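Local coordinates for acetamidase (Bacillus halodurans, PDB 2II1), which binds calcium ions and probably hydrolyses carbon-nitrogen bonds, other than peptide bonds, in linear amides, at residues Q41-L49 with S105-I113; G133-G141 with V167-G175. All coordinates share one frame; numbering follows the deposited sequence.

Contact 1. Residues Q41-L49 with S105-I113; sequences QITNEEQAL and SPTTKLFPI
Thr108 points its side chain at the loop 41-49 and uses both branches against it. Its OG1, held beside its own backbone N and opposite the carbonyl carbon (chi1 -62°), donates to Gln47 O at 2.9 Å, almost straight onto the end of that carbonyl. The other branch, CG2, meets CG2 of the buried Ile42 at 3.7 Å, so a residue with one hydroxyl and one methyl suits a place that is polar on one flank and greasy on the other. The loop holds its own shape: a type I turn runs from Asn44 to Gln47, and the Gln47 amide spans its base, NE2 giving a bond to Gln41 O at 2.8 Å while OE1 accepts from both N and OG1 of Thr43.

The side at Glu45, by contrast, is open to solvent and partly bridged by water, although its one direct bond is short and straight. Glu45, extended beyond CG, reaches obliquely over the strand and takes the Leu110 N-H on the anti lone pair of OE2, at 2.7 Å and 174°. One water joins Glu45 OE2, Leu110 O and Lys109 NZ; the lysine ammonium also bonds to Tyr120 O. Leu110 sets CG against CG of Glu45, and its CD1 lies 3.5 Å from Thr43 O. The whole is a loop-on-strand packing: a type I beta turn, its loop tied by the Gln47 side chain, laid over strand 107-114, which pairs with strand 87-92 in an antiparallel sheet.

Contact 2. Residues G133-G141 with V167-G175; sequences GVIGTAPPG and VYLPVEVDG
Leu169 lays CD1 against the backbone of Gly136, 3.6 Å from its CA, and reaches CG1 of Ile135 at 4.1 Å. Next along, Thr137 turns OG1 into the position between its backbone N and carbonyl carbon (chi1 59°), from where it donates to Pro170 O at 2.7 Å, tilted 19° from the carbonyl plane. Its CG2 slides past Leu169 CB at 3.9 Å. A valine here would probably leave the buried Pro170 carbonyl without this donor. Farther on, a water bridges the two segments, donating to Ala138 O and accepting from Glu172 N at 2.7 Å. Apolar contacts flank it: Ala138 CB meets Val173 CG2 at 4.0 Å, and the Pro140 ring lies alongside Glu172, with Pro140 CD 3.7 Å from Glu172 CB. The glutamate bends at chi2, and its carboxylate makes a salt bridge with Arg213. Strands 131-136 and 166-170, which belong to different mixed sheets, and the loops that follow them pack together here: Ile135 and Leu169 both rest on Leu178 of strand 176-184, while Leu169 also touches Ile77, and Thr137 Leu75, of strand 74-84.

How the contacts relate
From the N terminus, the chain leaves strand 28-34, forms the loop 41-49 and passes through strands 60-67, 74-84 and 87-92 before contact 1 closes a loop with 55 residues between its segments. Contact 2 opens only later, at 133-141, and closes a shorter loop at 167-175, with 25 residues between; the two therefore follow in series, neither nested nor crossed. The centres of contact 1 and contact 2 are about 32 Å apart, on opposite sides of the chain's centre. Contact 1 ties a peripheral loop to the four-stranded antiparallel sheet, whereas contact 2 joins the two large mixed sheets in the interior. The shorter loop carries Asn155 and Asp157, which bind calcium.

Contact 1. Residues Q41-L49 with S105-I113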
loop_
_atom_site.group_PDB
_atom_site.type_symbol
_atom_site.label_atom_id
_atom_site.label_comp_id
_atom_site.label_asym_id
_atom_site.label_seq_id
_atom_site.Cartn_x
_atom_site.Cartn_y
_atom_site.Cartn_z
ATOM N N GLN A 41 -20.620 0.774 23.296
ATOM C CA GLN A 41 -20.808 1.870 24.246
ATOM C C GLN A 41 -21.294 3.165 23.613
ATOM O O GLN A 41 -21.971 3.958 24.271
ATOM C CB GLN A 41 -19.515 2.150 25.001
ATOM C CG GLN A 41 -19.162 1.044 25.970
ATOM C CD GLN A 41 -17.935 1.363 26.761
ATOM O OE1 GLN A 41 -18.006 2.128 27.709
ATOM N NE2 GLN A 41 -16.797 0.802 26.366
ATOM N N ILE A 42 -20.929 3.395 22.352
ATOM C CA ILE A 42 -21.350 4.587 21.641
ATOM C C ILE A 42 -22.590 4.273 20.797
ATOM O O ILE A 42 -22.524 3.513 19.833
ATOM C CB ILE A 42 -20.207 5.149 20.766
ATOM C CG1 ILE A 42 -18.896 5.179 21.576
ATOM C CG2 ILE A 42 -20.566 6.543 20.255
ATOM C CD1 ILE A 42 -17.783 6.010 20.984
ATOM N N THR A 43 -23.721 4.859 21.190
ATOM C CA THR A 43 -25.007 4.678 20.500
ATOM C C THR A 43 -25.618 5.989 19.967
ATOM O O THR A 43 -26.683 5.976 19.344
ATOM C CB THR A 43 -26.016 4.109 21.492
ATOM O OG1 THR A 43 -26.145 5.036 22.571
ATOM C CG2 THR A 43 -25.543 2.749 22.044
ATOM N N ASN A 44 -24.937 7.103 20.210
ATOM C CA ASN A 44 -25.465 8.445 19.977
ATOM C C ASN A 44 -24.333 9.412 19.582
ATOM O O ASN A 44 -23.236 9.322 20.119
ATOM C CB ASN A 44 -26.229 8.899 21.233
ATOM C CG ASN A 44 -25.958 10.337 21.624
ATOM O OD1 ASN A 44 -25.157 10.597 22.521
ATOM N ND2 ASN A 44 -26.643 11.283 20.972
ATOM N N GLU A 45 -24.607 10.336 18.654
ATOM C CA GLU A 45 -23.557 11.180 18.037
ATOM C C GLU A 45 -23.031 12.345 18.922
ATOM O O GLU A 45 -22.035 12.995 18.585
ATOM C CB GLU A 45 -24.048 11.719 16.686
ATOM C CG GLU A 45 -24.205 10.658 15.576
ATOM C CD GLU A 45 -24.416 11.273 14.186
ATOM O OE1 GLU A 45 -24.885 12.431 14.124
ATOM O OE2 GLU A 45 -24.129 10.617 13.152
ATOM N N GLU A 46 -23.695 12.611 20.044
ATOM C CA GLU A 46 -23.187 13.580 21.033
ATOM C C GLU A 46 -22.363 12.911 22.158
ATOM O O GLU A 46 -21.930 13.585 23.103
ATOM C CB GLU A 46 -24.336 14.432 21.599
ATOM C CG GLU A 46 -24.663 15.660 20.739
ATOM C CD GLU A 46 -23.587 16.748 20.811
ATOM O OE1 GLU A 46 -23.282 17.185 21.939
ATOM O OE2 GLU A 46 -23.047 17.169 19.759
ATOM N N GLN A 47 -22.133 11.598 22.044
ATOM C CA GLN A 47 -21.257 10.893 22.987
ATOM C C GLN A 47 -19.833 11.112 22.559
ATOM O O GLN A 47 -19.502 10.904 21.405
ATOM C CB GLN A 47 -21.518 9.385 23.018
ATOM C CG GLN A 47 -22.599 8.958 23.957
ATOM C CD GLN A 47 -22.787 7.468 23.925
ATOM O OE1 GLN A 47 -23.673 6.963 23.234
ATOM N NE2 GLN A 47 -21.930 6.740 24.649
ATOM N N ALA A 48 -18.993 11.541 23.492
ATOM C CA ALA A 48 -17.570 11.669 23.220
ATOM C C ALA A 48 -16.867 10.328 23.452
ATOM O O ALA A 48 -17.181 9.608 24.417
ATOM C CB ALA A 48 -16.957 12.759 24.094
ATOM N N LEU A 49 -15.922 10.012 22.558
ATOM C CA LEU A 49 -14.969 8.898 22.725
ATOM C C LEU A 49 -14.363 8.872 24.125
ATOM O O LEU A 49 -14.215 7.810 24.737
ATOM C CB LEU A 49 -13.839 8.997 21.684
ATOM C CG LEU A 49 -12.835 7.840 21.625
ATOM C CD1 LEU A 49 -13.548 6.511 21.476
ATOM C CD2 LEU A 49 -11.829 8.018 20.490
ATOM N N SER A 105 -11.753 19.246 16.513
ATOM C CA SER A 105 -12.669 18.868 17.572
ATOM C C SER A 105 -13.093 17.416 17.479
ATOM O O SER A 105 -13.271 16.895 16.357
ATOM C CB SER A 105 -13.925 19.726 17.504
ATOM O OG SER A 105 -13.575 21.089 17.509
ATOM N N PRO A 106 -13.311 16.774 18.662
ATOM C CA PRO A 106 -13.806 15.406 18.704
ATOM C C PRO A 106 -15.161 15.356 18.028
ATOM O O PRO A 106 -15.973 16.269 18.195
ATOM C CB PRO A 106 -13.934 15.094 20.207
ATOM C CG PRO A 106 -13.189 16.128 20.902
ATOM C CD PRO A 106 -13.151 17.332 20.022
ATOM N N THR A 107 -15.360 14.311 17.246
ATOM C CA THR A 107 -16.534 14.139 16.408
ATOM C C THR A 107 -16.911 12.655 16.408
ATOM O O THR A 107 -16.036 11.819 16.300
ATOM C CB THR A 107 -16.214 14.581 14.987
ATOM O OG1 THR A 107 -15.873 15.974 15.016
ATOM C CG2 THR A 107 -17.391 14.332 14.045
ATOM N N THR A 108 -18.196 12.357 16.586
ATOM C CA THR A 108 -18.732 10.996 16.494
ATOM C C THR A 108 -19.814 10.953 15.427
ATOM O O THR A 108 -20.673 11.828 15.370
ATOM C CB THR A 108 -19.344 10.542 17.808
ATOM O OG1 THR A 108 -18.340 10.528 18.810
ATOM C CG2 THR A 108 -19.948 9.125 17.679
ATOM N N LYS A 109 -19.791 9.936 14.584
ATOM C CA LYS A 109 -20.773 9.868 13.531
ATOM C C LYS A 109 -21.278 8.443 13.333
ATOM O O LYS A 109 -20.494 7.466 13.361
ATOM C CB LYS A 109 -20.180 10.435 12.248
ATOM C CG LYS A 109 -21.133 10.498 11.076
ATOM C CD LYS A 109 -20.359 10.740 9.789
ATOM C CE LYS A 109 -21.236 10.559 8.569
ATOM N NZ LYS A 109 -22.477 11.402 8.612
ATOM N N LEU A 110 -22.595 8.353 13.113
ATOM C CA LEU A 110 -23.304 7.083 12.929
ATOM C C LEU A 110 -23.612 6.825 11.454
ATOM O O LEU A 110 -23.983 7.740 10.709
ATOM C CB LEU A 110 -24.585 7.028 13.806
ATOM C CG LEU A 110 -24.333 6.839 15.330
ATOM C CD1 LEU A 110 -25.598 6.929 16.180
ATOM C CD2 LEU A 110 -23.671 5.516 15.583
ATOM N N PHE A 111 -23.436 5.573 11.042
ATOM C CA PHE A 111 -23.587 5.177 9.652
ATOM C C PHE A 111 -24.618 4.082 9.600
ATOM O O PHE A 111 -24.327 2.939 9.957
ATOM C CB PHE A 111 -22.267 4.646 9.059
ATOM C CG PHE A 111 -21.193 5.667 9.000
ATOM C CD1 PHE A 111 -20.511 6.030 10.160
ATOM C CD2 PHE A 111 -20.876 6.296 7.807
ATOM C CE1 PHE A 111 -19.522 7.001 10.140
ATOM C CE2 PHE A 111 -19.883 7.272 7.772
ATOM C CZ PHE A 111 -19.202 7.637 8.950
ATOM N N PRO A 112 -25.830 4.430 9.173
ATOM C CA PRO A 112 -26.800 3.392 8.797
ATOM C C PRO A 112 -26.279 2.463 7.692
ATOM O O PRO A 112 -25.652 2.918 6.715
ATOM C CB PRO A 112 -28.012 4.175 8.289
ATOM C CG PRO A 112 -27.720 5.625 8.491
ATOM C CD PRO A 112 -26.343 5.804 9.030
ATOM N N ILE A 113 -26.536 1.175 7.857
ATOM C CA ILE A 113 -26.281 0.195 6.817
ATOM C C ILE A 113 -27.603 -0.030 6.126
ATOM O O ILE A 113 -28.591 -0.315 6.791
ATOM C CB ILE A 113 -25.794 -1.132 7.393
ATOM C CG1 ILE A 113 -24.548 -0.904 8.229
ATOM C CG2 ILE A 113 -25.521 -2.138 6.273
ATOM C CD1 ILE A 113 -23.614 0.147 7.667
HETATM O O HOH W 1 -24.390 10.598 10.494
#

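Contact 2. Residues G133-G141 with V167-G175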
loop_
_atom_site.group_PDB
_atom_site.type_symbol
_atom_site.label_atom_id
_atom_site.label_comp_id
_atom_site.label_asym_id
_atom_site.label_seq_id
_atom_site.Cartn_x
_atom_site.Cartn_y
_atom_site.Cartn_z
ATOM N N GLY A 133 -11.248 -7.021 12.020
ATOM C CA GLY A 133 -10.089 -6.222 12.404
ATOM C C GLY A 133 -9.133 -6.901 13.379
ATOM O O GLY A 133 -7.916 -6.705 13.306
ATOM N N VAL A 134 -9.690 -7.638 14.321
ATOM C CA VAL A 134 -8.950 -8.308 15.382
ATOM C C VAL A 134 -9.216 -9.788 15.240
ATOM O O VAL A 134 -10.349 -10.238 15.409
ATOM C CB VAL A 134 -9.377 -7.842 16.798
ATOM C CG1 VAL A 134 -8.856 -8.799 17.862
ATOM C CG2 VAL A 134 -8.894 -6.434 17.059
ATOM N N ILE A 135 -8.175 -10.521 14.860
ATOM C CA ILE A 135 -8.204 -11.969 14.846
ATOM C C ILE A 135 -6.830 -12.467 15.312
ATOM O O ILE A 135 -5.822 -12.036 14.790
ATOM C CB ILE A 135 -8.556 -12.506 13.434
ATOM C CG1 ILE A 135 -8.851 -14.019 13.498
ATOM C CG2 ILE A 135 -7.463 -12.171 12.435
ATOM C CD1 ILE A 135 -9.463 -14.577 12.251
ATOM N N GLY A 136 -6.788 -13.372 16.295
ATOM C CA GLY A 136 -5.515 -13.821 16.824
ATOM C C GLY A 136 -5.588 -15.056 17.686
ATOM O O GLY A 136 -6.677 -15.457 18.136
ATOM N N THR A 137 -4.421 -15.676 17.862
ATOM C CA THR A 137 -4.220 -16.794 18.791
ATOM C C THR A 137 -3.396 -16.290 19.996
ATOM O O THR A 137 -2.909 -15.151 19.995
ATOM C CB THR A 137 -3.520 -17.976 18.070
ATOM O OG1 THR A 137 -2.253 -17.558 17.541
ATOM C CG2 THR A 137 -4.410 -18.507 16.924
ATOM N N ALA A 138 -3.269 -17.126 21.026
ATOM C CA ALA A 138 -2.549 -16.746 22.236
ATOM C C ALA A 138 -1.034 -16.770 22.020
ATOM O O ALA A 138 -0.488 -17.769 21.509
ATOM C CB ALA A 138 -2.920 -17.684 23.409
ATOM N N PRO A 139 -0.332 -15.696 22.455
ATOM C CA PRO A 139 1.134 -15.690 22.335
ATOM C C PRO A 139 1.718 -16.651 23.361
ATOM O O PRO A 139 1.060 -16.913 24.365
ATOM C CB PRO A 139 1.528 -14.227 22.627
ATOM C CG PRO A 139 0.246 -13.469 22.865
ATOM C CD PRO A 139 -0.843 -14.468 23.098
ATOM N N PRO A 140 2.931 -17.197 23.110
ATOM C CA PRO A 140 3.481 -18.138 24.083
ATOM C C PRO A 140 3.937 -17.458 25.370
ATOM O O PRO A 140 3.947 -18.095 26.437
ATOM C CB PRO A 140 4.671 -18.781 23.340
ATOM C CG PRO A 140 5.053 -17.829 22.303
ATOM C CD PRO A 140 3.837 -16.995 21.966
ATOM N N GLY A 141 4.297 -16.179 25.276
ATOM C CA GLY A 141 4.880 -15.462 26.412
ATOM C C GLY A 141 3.855 -14.675 27.198
ATOM O O GLY A 141 2.790 -15.195 27.512
ATOM N N VAL A 167 -7.284 -17.255 6.370
ATOM C CA VAL A 167 -6.326 -16.617 7.251
ATOM C C VAL A 167 -5.476 -17.716 7.858
ATOM O O VAL A 167 -5.999 -18.763 8.233
ATOM C CB VAL A 167 -7.036 -15.895 8.423
ATOM C CG1 VAL A 167 -6.011 -15.122 9.273
ATOM C CG2 VAL A 167 -8.081 -14.977 7.908
ATOM N N TYR A 168 -4.181 -17.486 7.977
ATOM C CA TYR A 168 -3.296 -18.438 8.670
ATOM C C TYR A 168 -2.633 -17.803 9.898
ATOM O O TYR A 168 -1.946 -16.819 9.755
ATOM C CB TYR A 168 -2.214 -18.951 7.723
ATOM C CG TYR A 168 -2.736 -19.585 6.438
ATOM C CD1 TYR A 168 -2.978 -18.813 5.312
ATOM C CD2 TYR A 168 -2.947 -20.953 6.352
ATOM C CE1 TYR A 168 -3.446 -19.378 4.130
ATOM C CE2 TYR A 168 -3.424 -21.532 5.165
ATOM C CZ TYR A 168 -3.666 -20.728 4.065
ATOM O OH TYR A 168 -4.119 -21.278 2.892
ATOM N N LEU A 169 -2.866 -18.378 11.093
ATOM C CA LEU A 169 -2.272 -17.916 12.375
ATOM C C LEU A 169 -1.448 -19.026 13.049
ATOM O O LEU A 169 -1.716 -20.197 12.816
ATOM C CB LEU A 169 -3.361 -17.484 13.353
ATOM C CG LEU A 169 -4.170 -16.252 12.965
ATOM C CD1 LEU A 169 -5.296 -16.061 13.972
ATOM C CD2 LEU A 169 -3.235 -15.026 12.849
ATOM N N PRO A 170 -0.455 -18.658 13.895
ATOM C CA PRO A 170 0.353 -19.670 14.565
ATOM C C PRO A 170 -0.420 -20.330 15.707
ATOM O O PRO A 170 -1.302 -19.714 16.318
ATOM C CB PRO A 170 1.531 -18.865 15.110
ATOM C CG PRO A 170 0.931 -17.527 15.372
ATOM C CD PRO A 170 -0.049 -17.297 14.297
ATOM N N VAL A 171 -0.110 -21.587 15.958
ATOM C CA VAL A 171 -0.484 -22.241 17.206
ATOM C C VAL A 171 0.776 -22.261 18.048
ATOM O O VAL A 171 1.734 -22.973 17.728
ATOM C CB VAL A 171 -0.960 -23.689 16.962
ATOM C CG1 VAL A 171 -1.194 -24.456 18.304
ATOM C CG2 VAL A 171 -2.205 -23.671 16.156
ATOM N N GLU A 172 0.790 -21.459 19.115
ATOM C CA GLU A 172 1.950 -21.353 19.995
ATOM C C GLU A 172 1.688 -21.943 21.385
ATOM O O GLU A 172 2.625 -22.174 22.126
ATOM C CB GLU A 172 2.386 -19.905 20.121
ATOM C CG GLU A 172 2.816 -19.255 18.811
ATOM C CD GLU A 172 4.027 -19.928 18.151
ATOM O OE1 GLU A 172 4.718 -20.738 18.792
ATOM O OE2 GLU A 172 4.302 -19.635 16.978
ATOM N N VAL A 173 0.421 -22.157 21.737
ATOM C CA VAL A 173 0.056 -22.864 22.961
ATOM C C VAL A 173 -0.938 -23.932 22.500
ATOM O O VAL A 173 -1.664 -23.706 21.539
ATOM C CB VAL A 173 -0.541 -21.884 24.036
ATOM C CG1 VAL A 173 0.289 -20.581 24.127
ATOM C CG2 VAL A 173 -1.973 -21.531 23.758
ATOM N N ASP A 174 -0.968 -25.104 23.138
ATOM C CA ASP A 174 -1.828 -26.183 22.641
ATOM C C ASP A 174 -3.302 -25.719 22.657
ATOM O O ASP A 174 -3.746 -25.012 23.589
ATOM C CB ASP A 174 -1.653 -27.483 23.435
ATOM C CG ASP A 174 -0.286 -28.187 23.200
ATOM O OD1 ASP A 174 0.526 -27.845 22.294
ATOM O OD2 ASP A 174 -0.018 -29.121 23.972
ATOM N N GLY A 175 -4.051 -26.105 21.614
ATOM C CA GLY A 175 -5.407 -25.624 21.418
ATOM C C GLY A 175 -5.526 -24.286 20.698
ATOM O O GLY A 175 -6.626 -23.883 20.340
HETATM O O HOH W 2 -1.378 -20.215 20.208
#